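Side-chain contacts in SM80.1 Vicilin (Solanum melongena, PDB 5VF5), which probably serves as a 7S seed storage globulin built from two cupin domains, and binds copper and sodium ions: residues Q20-F23 against D29-I32; E47-S52 against F342-M347; L371-P376 against E382-Q387; P218-G221 against Q226-E229; L319-P322 against P326-F329. One frame throughout, in Å; residues are numbered along the deposited sequence.

Contact 1 of 5, residues Q20-F23 against D29-I32; sequences QSRF and DFRI
Ile32 O accepts two bonds. Gln20 N reaches it at 2.9 Å, nearly straight at the hydrogen, from above the carbonyl plane. Water 1 also donates to Ile32 O, at 2.9 Å, and gives its other bond to Gln20 OE1. The water thus links the extended Gln20 side chain back to the strand it faces. This is a beta hairpin. Gln20 and Ile32 form an antiparallel hydrogen-bonded pair, and Ser21 and Arg31 the non-hydrogen-bonded pair beside it. One residue further on, Arg22 N bonds to Phe30 O at 2.9 Å.

On the face of Ser21 and Arg31, the hydroxyl Ser21 OG donates to the syn lone pair of Asp29 OD1 at 2.8 Å. Arg31 NH2 meets Asp29 OD2 on the anti side at 2.9 Å, in a salt bridge close to the guanidinium plane. Arg31 NH1 has a second acid, Glu55 of the next strand.

On the side of Arg22, Phe30 and Ile32 the contact is largely apolar. Ile32 CG2 lies over a face of the Arg22 guanidinium, 3.6 Å from NE, while Arg22 NH1 bonds to Val135 O. Arg22 CB and CG run alongside the Phe30 ring. Phe23 crosses Phe30 at about a right angle and brings CZ within 3.5 Å of Phe30 CB.

Phe30 N is buried here without a partner in the model. The carboxylate of Asp29 is held at both oxygens, and the Asp29 side chain is about 4 Å from the sodium ion bound by Ala25 and Gly28. The nearby cation would be expected to favour its ionised form.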
# COMPACT_ATOMS: atom_id res chain seq x y z
N GLN A 20 -10.86 -4.15 8.27
CA GLN A 20 -12.32 -4.18 8.54
C GLN A 20 -13.09 -3.78 7.28
O GLN A 20 -12.82 -2.70 6.74
CB GLN A 20 -12.63 -3.21 9.68
CG GLN A 20 -12.00 -3.64 11.00
CD GLN A 20 -12.35 -2.76 12.18
OE1 GLN A 20 -11.99 -1.57 12.23
NE2 GLN A 20 -13.01 -3.36 13.16
N SER A 21 -14.03 -4.62 6.83
CA SER A 21 -14.89 -4.25 5.70
C SER A 21 -15.73 -3.04 6.04
O SER A 21 -16.37 -3.00 7.09
CB SER A 21 -15.90 -5.32 5.21
OG SER A 21 -15.27 -6.44 4.77
N ARG A 22 -15.77 -2.08 5.14
CA ARG A 22 -16.59 -0.89 5.32
C ARG A 22 -18.05 -1.07 4.92
O ARG A 22 -18.92 -0.29 5.31
CB ARG A 22 -15.98 0.30 4.59
CG ARG A 22 -14.79 0.91 5.36
CD ARG A 22 -15.31 1.88 6.44
NE ARG A 22 -14.31 2.55 7.27
CZ ARG A 22 -13.71 3.72 7.02
NH1 ARG A 22 -13.90 4.38 5.89
NH2 ARG A 22 -12.83 4.20 7.89
N PHE A 23 -18.32 -2.12 4.17
CA PHE A 23 -19.68 -2.44 3.74
C PHE A 23 -19.75 -3.91 3.38
O PHE A 23 -18.71 -4.56 3.20
CB PHE A 23 -20.14 -1.56 2.58
CG PHE A 23 -19.13 -1.41 1.44
CD1 PHE A 23 -18.82 -2.48 0.61
CD2 PHE A 23 -18.51 -0.20 1.20
CE1 PHE A 23 -17.93 -2.36 -0.43
CE2 PHE A 23 -17.59 -0.08 0.17
CZ PHE A 23 -17.34 -1.15 -0.66
N ASP A 29 -15.06 -6.27 -2.11
CA ASP A 29 -14.89 -5.78 -0.76
C ASP A 29 -14.01 -4.54 -0.75
O ASP A 29 -13.20 -4.32 -1.65
CB ASP A 29 -14.29 -6.86 0.12
CG ASP A 29 -14.49 -6.59 1.63
OD1 ASP A 29 -15.41 -5.83 2.07
OD2 ASP A 29 -13.71 -7.17 2.38
N PHE A 30 -14.19 -3.75 0.27
CA PHE A 30 -13.33 -2.63 0.61
C PHE A 30 -13.07 -2.76 2.08
O PHE A 30 -14.04 -2.64 2.87
CB PHE A 30 -14.00 -1.29 0.30
CG PHE A 30 -13.23 -0.09 0.79
CD1 PHE A 30 -11.88 0.05 0.52
CD2 PHE A 30 -13.85 0.88 1.58
CE1 PHE A 30 -11.18 1.17 0.94
CE2 PHE A 30 -13.16 1.98 2.03
CZ PHE A 30 -11.80 2.12 1.73
N ARG A 31 -11.82 -3.00 2.47
CA ARG A 31 -11.48 -3.17 3.86
C ARG A 31 -10.33 -2.32 4.23
O ARG A 31 -9.39 -2.16 3.44
CB ARG A 31 -11.25 -4.61 4.23
CG ARG A 31 -10.31 -5.42 3.45
CD ARG A 31 -10.58 -6.89 3.86
NE ARG A 31 -9.67 -7.68 3.11
CZ ARG A 31 -9.91 -8.21 1.93
NH1 ARG A 31 -8.94 -8.88 1.36
NH2 ARG A 31 -11.12 -8.14 1.36
N ILE A 32 -10.37 -1.75 5.41
CA ILE A 32 -9.42 -0.75 5.84
C ILE A 32 -8.85 -1.14 7.20
O ILE A 32 -9.54 -1.61 8.11
CB ILE A 32 -10.06 0.64 5.88
CG1 ILE A 32 -9.06 1.76 6.16
CG2 ILE A 32 -11.24 0.71 6.80
CD1 ILE A 32 -9.64 3.16 5.87
O HOH W 1 -10.65 -0.02 10.25

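Contact 2 of 5, residues E47-S52 against F342-M347; sequences EKFRVS and FGINAM
This is a buried, wholly apolar contact between the two cupin domains. Phe49 and Val51 of strand 49-56 face Ile344 and Phe342 of strand 337-344. The strands belong to different sheets, and the nearest CA atoms, those of Phe49 and Ile344, are 8.6 Å apart. The side chains fill that gap.

Phe49 and Ile344 make the larger part. Ile344 CD1 sits over one face of the Phe49 ring, 3.6 Å above its plane and shifted toward the rim. This is a CH-pi contact, with the methyl carbon 4.0 Å from the ring centroid. The other branch of Ile344 reaches farther along the ring: CG2 touches Phe49 CE2 at 3.6 Å and lies 4.0 Å from CZ. Ile344 has CG1 beside its backbone N (chi1 -67°) and CG2 beside its carbonyl carbon. Both branches can therefore touch the same ring.

The second pair is lighter. Val51 CG1 comes 4.0 Å from Phe342 CD2, meeting the ring obliquely. In both pairs the side chains pass each other in opposite directions.

Around these two strands the packing continues. Leu125 of strand 120-128 touches both Phe49 and Phe342. The Phe342 ring also meets that of Tyr123, and it packs on Ile72 and Val74 of strand 69-77. Phe342, from the second cupin domain, is thus set against several strands of the first domain's sheet.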
# COMPACT_ATOMS: atom_id res chain seq x y z
N GLU A 47 0.09 8.74 12.08
CA GLU A 47 -1.33 8.72 12.48
C GLU A 47 -2.35 9.14 11.39
O GLU A 47 -3.49 8.72 11.37
CB GLU A 47 -1.58 9.60 13.72
CG GLU A 47 -3.02 9.65 14.21
CD GLU A 47 -3.26 10.60 15.38
OE1 GLU A 47 -2.47 11.55 15.58
OE2 GLU A 47 -4.30 10.42 16.09
N LYS A 48 -1.86 10.02 10.49
CA LYS A 48 -2.78 10.54 9.46
C LYS A 48 -3.04 9.56 8.32
O LYS A 48 -3.95 9.79 7.49
CB LYS A 48 -2.35 11.90 8.93
CG LYS A 48 -2.48 13.02 9.94
CD LYS A 48 -2.08 14.36 9.34
CE LYS A 48 -2.33 15.49 10.32
NZ LYS A 48 -1.93 16.78 9.71
N PHE A 49 -2.24 8.48 8.26
CA PHE A 49 -2.28 7.59 7.12
C PHE A 49 -3.11 6.34 7.41
O PHE A 49 -3.14 5.83 8.54
CB PHE A 49 -0.89 7.21 6.68
CG PHE A 49 -0.12 8.33 6.04
CD1 PHE A 49 -0.23 8.57 4.70
CD2 PHE A 49 0.66 9.17 6.81
CE1 PHE A 49 0.44 9.61 4.10
CE2 PHE A 49 1.34 10.23 6.22
CZ PHE A 49 1.25 10.42 4.87
N ARG A 50 -3.82 5.87 6.40
CA ARG A 50 -4.54 4.61 6.48
C ARG A 50 -4.17 3.76 5.30
O ARG A 50 -3.97 4.31 4.18
CB ARG A 50 -6.03 4.84 6.51
CG ARG A 50 -6.55 5.68 7.67
CD ARG A 50 -6.43 5.00 9.02
NE ARG A 50 -7.40 3.94 9.18
CZ ARG A 50 -8.68 4.11 9.52
NH1 ARG A 50 -9.18 5.33 9.71
NH2 ARG A 50 -9.48 3.05 9.66
N VAL A 51 -4.21 2.44 5.45
CA VAL A 51 -4.10 1.55 4.32
C VAL A 51 -5.33 0.70 4.18
O VAL A 51 -5.96 0.35 5.19
CB VAL A 51 -2.81 0.69 4.26
CG1 VAL A 51 -1.58 1.56 4.06
CG2 VAL A 51 -2.67 -0.21 5.44
N SER A 52 -5.66 0.36 2.95
CA SER A 52 -6.86 -0.43 2.67
C SER A 52 -6.64 -1.29 1.44
O SER A 52 -5.65 -1.13 0.70
CB SER A 52 -8.06 0.52 2.47
OG SER A 52 -7.83 1.42 1.40
N PHE A 342 4.34 1.21 1.00
CA PHE A 342 4.17 2.64 0.95
C PHE A 342 5.19 3.28 1.87
O PHE A 342 5.29 2.92 3.04
CB PHE A 342 2.76 3.03 1.39
CG PHE A 342 1.69 2.64 0.42
CD1 PHE A 342 1.66 3.25 -0.82
CD2 PHE A 342 0.71 1.73 0.74
CE1 PHE A 342 0.68 2.94 -1.74
CE2 PHE A 342 -0.29 1.42 -0.17
CZ PHE A 342 -0.31 2.01 -1.42
N GLY A 343 5.90 4.25 1.35
CA GLY A 343 6.85 5.03 2.13
C GLY A 343 6.28 6.39 2.52
O GLY A 343 5.77 7.12 1.66
N ILE A 344 6.36 6.70 3.79
CA ILE A 344 5.88 7.95 4.35
C ILE A 344 7.17 8.75 4.66
O ILE A 344 8.20 8.14 5.01
CB ILE A 344 5.01 7.64 5.60
CG1 ILE A 344 3.70 6.90 5.10
CG2 ILE A 344 4.69 8.92 6.37
CD1 ILE A 344 2.91 6.25 6.21
N ASN A 345 7.15 10.09 4.53
CA ASN A 345 8.36 10.90 4.70
C ASN A 345 9.43 10.44 3.68
O ASN A 345 10.62 10.26 4.04
CB ASN A 345 8.92 10.87 6.14
CG ASN A 345 7.92 11.35 7.17
OD1 ASN A 345 7.74 10.67 8.23
ND2 ASN A 345 7.21 12.43 6.86
N ALA A 346 9.03 10.28 2.41
CA ALA A 346 9.88 9.58 1.46
C ALA A 346 11.01 10.42 0.83
O ALA A 346 12.07 9.86 0.55
CB ALA A 346 9.04 9.00 0.34
N MET A 347 10.80 11.72 0.62
CA MET A 347 11.83 12.49 -0.01
C MET A 347 13.10 12.42 0.84
O MET A 347 13.06 12.57 2.07
CB MET A 347 11.46 13.97 -0.17
CG MET A 347 12.42 14.68 -1.06
SD MET A 347 12.01 14.46 -2.80
CE MET A 347 10.81 15.73 -3.00

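Contact 3 of 5, residues L371-P376 against E382-Q387; sequences LSFNMP and EIFQKQ
Phe373 and Phe384 meet at their far ends, where Phe373 CE2 lies 3.7 Å from Phe384 CZ. The same CE2 is 4.0 Å from Phe384 CE2. The ring planes are 81° apart and the centroids 5.8 Å apart, but the approach is oblique. The two side chains come from opposite directions. Beside them, Met375 CE touches Ile383 CD1 at 3.9 Å, methyl against methyl, with the side chains crossing at about a right angle. Met375 has CG lodged between its backbone N and carbonyl carbon (chi1 37°). Its chain then runs straight as far as SD and bends there to bring the methyl to Ile383. Met375 and Phe384 each have a second conformer, so these details hold for one of the modelled positions.

Near neighbours limit where these groups lie. Ser372 CB is 3.7 Å above one face of the Phe373 ring, toward its rim. Trp361 meets both phenylalanine rings, and Val380 packs on Phe373 and Met375.

Farther out, two consecutive helices joined by a short turn bring the segments together. Helix 366-373 ends at Phe373, and Asn374 turns the chain with a positive phi of 52°. Pro376 then takes the N-cap position of helix 377-385.

All the contacts across the segments are apolar, and they bury little surface. With the second conformers, this is consistent with a pairing that can shift. The four residues also touch a crystal neighbour, which may influence the position seen.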
# COMPACT_ATOMS: atom_id res chain seq x y z
N LEU A 371 38.51 -0.18 15.77
CA LEU A 371 38.00 0.40 17.03
C LEU A 371 36.57 -0.03 17.32
O LEU A 371 36.18 -0.21 18.47
CB LEU A 371 38.11 1.90 17.02
CG LEU A 371 39.53 2.43 17.19
CD1 LEU A 371 39.65 3.86 16.73
CD2 LEU A 371 39.95 2.37 18.64
N SER A 372 35.77 -0.20 16.27
CA SER A 372 34.37 -0.57 16.40
C SER A 372 34.19 -1.90 17.08
O SER A 372 33.32 -2.06 17.95
CB SER A 372 33.71 -0.67 15.03
OG SER A 372 33.52 0.63 14.44
N PHE A 373 35.03 -2.88 16.69
CA PHE A 373 34.83 -4.26 17.13
C PHE A 373 35.95 -4.84 17.97
O PHE A 373 35.88 -6.00 18.32
CB PHE A 373 34.56 -5.15 15.91
CG PHE A 373 33.35 -4.74 15.14
CD1 PHE A 373 32.08 -4.81 15.69
CD2 PHE A 373 33.47 -4.18 13.89
CE1 PHE A 373 30.98 -4.40 15.00
CE2 PHE A 373 32.36 -3.77 13.18
CZ PHE A 373 31.12 -3.85 13.75
N ASN A 374 36.92 -4.01 18.35
CA ASN A 374 38.03 -4.44 19.21
C ASN A 374 38.67 -5.70 18.62
O ASN A 374 38.90 -6.68 19.33
CB ASN A 374 37.56 -4.69 20.65
CG ASN A 374 38.72 -4.92 21.60
OD1 ASN A 374 39.84 -4.47 21.35
ND2 ASN A 374 38.45 -5.63 22.69
N MET A 375 38.96 -5.63 17.32
CA MET A 375 39.70 -6.69 16.66
C MET A 375 40.45 -6.10 15.49
O MET A 375 40.12 -5.02 15.04
CB MET A 375 38.84 -7.88 16.25
CG MET A 375 37.46 -7.58 15.76
SD MET A 375 36.59 -9.12 15.46
CE MET A 375 37.34 -9.64 13.92
N PRO A 376 41.49 -6.81 15.02
CA PRO A 376 42.32 -6.20 13.99
C PRO A 376 41.50 -5.78 12.77
O PRO A 376 40.69 -6.54 12.28
CB PRO A 376 43.34 -7.31 13.68
CG PRO A 376 43.42 -8.10 14.97
CD PRO A 376 42.03 -8.10 15.49
N GLU A 382 38.19 -8.61 6.31
CA GLU A 382 38.08 -9.94 5.72
C GLU A 382 36.67 -10.51 5.93
O GLU A 382 36.05 -11.00 4.97
CB GLU A 382 39.15 -10.88 6.29
CG GLU A 382 39.10 -12.29 5.72
CD GLU A 382 40.18 -13.23 6.26
OE1 GLU A 382 41.30 -12.77 6.55
OE2 GLU A 382 39.91 -14.44 6.38
N ILE A 383 36.14 -10.40 7.14
CA ILE A 383 34.84 -10.96 7.44
C ILE A 383 33.76 -10.24 6.65
O ILE A 383 32.91 -10.87 6.04
CB ILE A 383 34.55 -10.93 8.95
CG1 ILE A 383 35.48 -11.92 9.67
CG2 ILE A 383 33.08 -11.22 9.24
CD1 ILE A 383 35.53 -11.71 11.16
N PHE A 384 33.85 -8.92 6.58
CA PHE A 384 32.86 -8.12 5.86
C PHE A 384 32.87 -8.23 4.31
O PHE A 384 31.92 -7.88 3.60
CB PHE A 384 32.99 -6.65 6.28
CG PHE A 384 32.46 -6.36 7.65
CD1 PHE A 384 32.04 -7.37 8.50
CD2 PHE A 384 32.42 -5.06 8.11
CE1 PHE A 384 31.55 -7.08 9.76
CE2 PHE A 384 31.94 -4.77 9.37
CZ PHE A 384 31.50 -5.78 10.20
N GLN A 385 33.97 -8.76 3.79
CA GLN A 385 34.13 -9.00 2.36
C GLN A 385 33.81 -10.43 1.94
O GLN A 385 33.79 -10.75 0.76
CB GLN A 385 35.54 -8.59 1.91
CG GLN A 385 35.62 -7.10 1.62
CD GLN A 385 36.93 -6.48 2.04
OE1 GLN A 385 37.98 -7.13 1.97
NE2 GLN A 385 36.88 -5.23 2.49
N LYS A 386 33.49 -11.30 2.89
CA LYS A 386 33.16 -12.68 2.55
C LYS A 386 31.92 -12.79 1.69
O LYS A 386 31.84 -13.71 0.85
CB LYS A 386 33.05 -13.59 3.79
CG LYS A 386 34.41 -13.92 4.36
CD LYS A 386 34.33 -14.85 5.56
CE LYS A 386 35.72 -15.24 6.06
NZ LYS A 386 36.30 -16.36 5.27
N GLN A 387 30.95 -11.90 1.91
CA GLN A 387 29.74 -11.87 1.12
C GLN A 387 30.00 -11.07 -0.15
O GLN A 387 30.02 -9.84 -0.16
CB GLN A 387 28.58 -11.28 1.91
CG GLN A 387 27.27 -11.20 1.14
CD GLN A 387 26.83 -12.55 0.61
OE1 GLN A 387 27.15 -12.90 -0.50
NE2 GLN A 387 26.12 -13.32 1.44

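Contact 4 of 5, residues P218-G221 against Q226-E229; sequences PQFG and QFIE
The Phe227 ring has Gln219 OE1 at its edge, in plane, 3.8 Å from CE2. The Phe220 ring carries Gln219 CG over the centre of one face, 3.7 Å above it, and has Phe227 CD2 at its edge, 3.8 Å from its own CD2. Phe220 has a second conformer, so its ring contacts hold for one modelled position. Gln219 therefore covers a face of Phe220 and reaches the edge of Phe227. It gets there because CG is anti to the backbone N (chi1 -179°) and the chain stays extended.

The backbone forms a beta hairpin with a classic beta bulge: Gln219 and Phe220 both face Phe227. Phe227 O receives Gln219 N at 2.9 Å, a bent and weak bond, and Phe220 N at 3.3 Å, straight but weak. The return bond, Phe227 N to Phe220 O, is sound at 2.9 Å.

On the side of Gln226, the Pro218 ring runs beside the start of that side chain, whose end leads away to Asn249. Phe227 packs on Ala246 and Met248 of strand 243-250, and Phe220 meets Phe353 edge-to-face. This hairpin lies at the margin of the second cupin domain's sheet. Water 2 bridges the two segments beside the bulge, donating to Gln219 OE1 at 3.0 Å and accepting from Glu229 N at 3.1 Å.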
# COMPACT_ATOMS: atom_id res chain seq x y z
N PRO A 218 15.72 -2.87 -11.88
CA PRO A 218 15.53 -2.57 -10.45
C PRO A 218 16.56 -1.55 -9.93
O PRO A 218 17.68 -1.48 -10.47
CB PRO A 218 15.77 -3.91 -9.78
CG PRO A 218 15.70 -4.95 -10.84
CD PRO A 218 15.91 -4.30 -12.16
N GLN A 219 16.22 -0.79 -8.92
CA GLN A 219 17.23 0.01 -8.22
C GLN A 219 18.31 -0.86 -7.62
O GLN A 219 19.53 -0.53 -7.72
CB GLN A 219 16.64 0.85 -7.13
CG GLN A 219 17.72 1.67 -6.46
CD GLN A 219 17.18 2.69 -5.52
OE1 GLN A 219 16.05 2.60 -5.07
NE2 GLN A 219 18.01 3.71 -5.21
N PHE A 220 17.88 -1.92 -6.91
CA PHE A 220 18.76 -2.92 -6.25
C PHE A 220 18.29 -4.28 -6.75
O PHE A 220 17.09 -4.53 -6.76
CB PHE A 220 18.68 -2.88 -4.70
CG PHE A 220 18.97 -1.52 -4.13
CD1 PHE A 220 20.26 -0.98 -4.22
CD2 PHE A 220 17.98 -0.76 -3.49
CE1 PHE A 220 20.55 0.28 -3.71
CE2 PHE A 220 18.28 0.50 -3.00
CZ PHE A 220 19.56 1.04 -3.12
N GLY A 221 19.18 -5.14 -7.22
CA GLY A 221 18.75 -6.45 -7.54
C GLY A 221 19.89 -7.39 -7.61
O GLY A 221 21.05 -6.97 -7.69
N GLN A 226 14.60 -8.36 -6.16
CA GLN A 226 14.51 -7.11 -6.88
C GLN A 226 13.84 -6.05 -6.00
O GLN A 226 12.87 -6.37 -5.31
CB GLN A 226 13.66 -7.33 -8.14
CG GLN A 226 14.19 -8.42 -9.10
CD GLN A 226 13.69 -9.81 -8.74
OE1 GLN A 226 12.53 -9.98 -8.40
NE2 GLN A 226 14.57 -10.81 -8.80
N PHE A 227 14.33 -4.82 -6.06
CA PHE A 227 13.66 -3.69 -5.43
C PHE A 227 13.55 -2.58 -6.46
O PHE A 227 14.56 -2.18 -7.04
CB PHE A 227 14.48 -3.19 -4.25
CG PHE A 227 13.86 -2.05 -3.54
CD1 PHE A 227 12.96 -2.26 -2.52
CD2 PHE A 227 14.20 -0.75 -3.87
CE1 PHE A 227 12.38 -1.18 -1.87
CE2 PHE A 227 13.63 0.33 -3.22
CZ PHE A 227 12.72 0.11 -2.20
N ILE A 228 12.35 -2.03 -6.65
CA ILE A 228 12.25 -0.76 -7.35
C ILE A 228 11.20 0.09 -6.71
O ILE A 228 10.28 -0.43 -6.03
CB ILE A 228 12.05 -0.88 -8.83
CG1 ILE A 228 12.43 0.46 -9.58
CG2 ILE A 228 10.63 -1.33 -9.12
CD1 ILE A 228 12.41 0.37 -11.10
N GLU A 229 11.40 1.39 -6.82
CA GLU A 229 10.59 2.33 -6.14
C GLU A 229 10.26 3.52 -6.99
O GLU A 229 11.09 4.01 -7.76
CB GLU A 229 11.39 2.76 -4.93
CG GLU A 229 10.86 3.88 -4.14
CD GLU A 229 11.77 4.19 -3.00
OE1 GLU A 229 11.57 3.56 -1.99
OE2 GLU A 229 12.66 5.07 -3.13
O HOH W 2 14.05 3.00 -7.22

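Contact 5 of 5, residues L319-P322 against P326-F329; sequences LVIP and PITF
Leu319 and Ile321 face Ile327 and Phe329 across the interior of the second cupin beta-barrel. Strands 319-321 and 327-329 do not pair. They belong to two facing sheets, their axes 10.3 Å apart at closest and running at 144° to each other. The space between them is filled by four apolar side chains.

The main bump is the CD2 methyl of Leu319. It fits between Ile327 and Phe329, 3.9 Å from Ile327 CD1 and also 3.9 Å from Phe329 CE2. Leu319 and Ile327 meet tip to tip, whereas the same methyl approaches the Phe329 ring obliquely. Ile321 fills the neighbouring ground with both branches. Its CG2 meets Ile327 CG2 at 4.0 Å, with the side chains at about a right angle. With CG1 beside the backbone N (chi1 -46°), the other branch carries CD1 away to the phenylalanine. Ile327 therefore takes one methyl from each of its partners, and so does the ring of Phe329.

Neighbouring strands complete the lining. Phe277 touches Leu319 and Phe329, and Tyr259 touches Ile321 and Ile327. The turn between the segments carries His325, which binds copper with Cys281 and His283, and the Ile321 side chain is about 9 Å from the ion. At the ring itself, Ile321 CD1 lies in the plane of Phe329, at its edge, 4.0 Å from CZ.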
# COMPACT_ATOMS: atom_id res chain seq x y z
N LEU A 319 3.27 -5.05 7.69
CA LEU A 319 4.28 -4.72 8.66
C LEU A 319 4.65 -3.26 8.50
O LEU A 319 4.97 -2.85 7.39
CB LEU A 319 5.54 -5.55 8.47
CG LEU A 319 6.63 -5.37 9.52
CD1 LEU A 319 6.23 -5.80 10.92
CD2 LEU A 319 7.89 -6.09 9.09
N VAL A 320 4.69 -2.52 9.59
CA VAL A 320 5.18 -1.16 9.58
C VAL A 320 6.67 -1.23 9.99
O VAL A 320 7.00 -1.77 11.05
CB VAL A 320 4.39 -0.25 10.53
CG1 VAL A 320 5.04 1.12 10.61
CG2 VAL A 320 2.93 -0.17 10.09
N ILE A 321 7.54 -0.69 9.15
CA ILE A 321 8.96 -0.61 9.45
C ILE A 321 9.25 0.86 9.79
O ILE A 321 9.35 1.69 8.84
CB ILE A 321 9.85 -1.02 8.25
CG1 ILE A 321 9.35 -2.34 7.58
CG2 ILE A 321 11.31 -1.12 8.75
CD1 ILE A 321 10.08 -2.61 6.28
N PRO A 322 9.44 1.20 11.07
CA PRO A 322 9.79 2.58 11.37
C PRO A 322 11.17 2.95 10.77
O PRO A 322 12.04 2.08 10.60
CB PRO A 322 9.86 2.60 12.90
CG PRO A 322 9.12 1.41 13.33
CD PRO A 322 9.28 0.38 12.28
N PRO A 326 16.77 -1.47 11.65
CA PRO A 326 17.31 -2.58 10.86
C PRO A 326 16.26 -3.67 10.68
O PRO A 326 15.56 -4.05 11.65
CB PRO A 326 18.50 -3.07 11.68
CG PRO A 326 18.96 -1.83 12.41
CD PRO A 326 17.65 -1.17 12.79
N ILE A 327 16.16 -4.21 9.48
CA ILE A 327 15.18 -5.23 9.13
C ILE A 327 15.74 -6.18 8.11
O ILE A 327 16.51 -5.79 7.24
CB ILE A 327 13.88 -4.54 8.61
CG1 ILE A 327 12.80 -5.50 8.16
CG2 ILE A 327 14.17 -3.62 7.42
CD1 ILE A 327 11.78 -5.77 9.16
N THR A 328 15.28 -7.42 8.15
CA THR A 328 15.51 -8.43 7.13
C THR A 328 14.25 -9.23 6.94
O THR A 328 13.45 -9.42 7.88
CB THR A 328 16.73 -9.33 7.47
OG1 THR A 328 16.99 -10.23 6.39
CG2 THR A 328 16.47 -10.15 8.71
N PHE A 329 14.08 -9.73 5.74
CA PHE A 329 13.00 -10.66 5.36
C PHE A 329 13.64 -11.88 4.71
O PHE A 329 14.50 -11.73 3.85
CB PHE A 329 12.03 -10.06 4.37
CG PHE A 329 11.33 -8.82 4.83
CD1 PHE A 329 11.88 -7.57 4.61
CD2 PHE A 329 10.09 -8.89 5.45
CE1 PHE A 329 11.20 -6.41 5.01
CE2 PHE A 329 9.41 -7.76 5.85
CZ PHE A 329 9.97 -6.52 5.64

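How the contacts relate
Along the chain, contact 1 comes first. Contact 2 closes a span of nearly 300 residues, within which contacts 4 and 5 are nested, and contact 3 follows. Contacts 1 and 2 have centres about 19 Å apart and touch, since strands 28-32 and 49-56 are neighbours in one sheet. Contact 2 reaches from there to strand 337-344, in the sheet that also holds strands 225-230 and 318-321 of contacts 4 and 5. Those two have centres about 17 Å apart. Contact 3 stands apart, its centre about 50 Å from that of contact 1, on a peripheral helical extension. Contact 2 thus joins two cupin domains, with a hairpin at a sheet margin in each (contacts 1 and 4) and contact 5 inside the second.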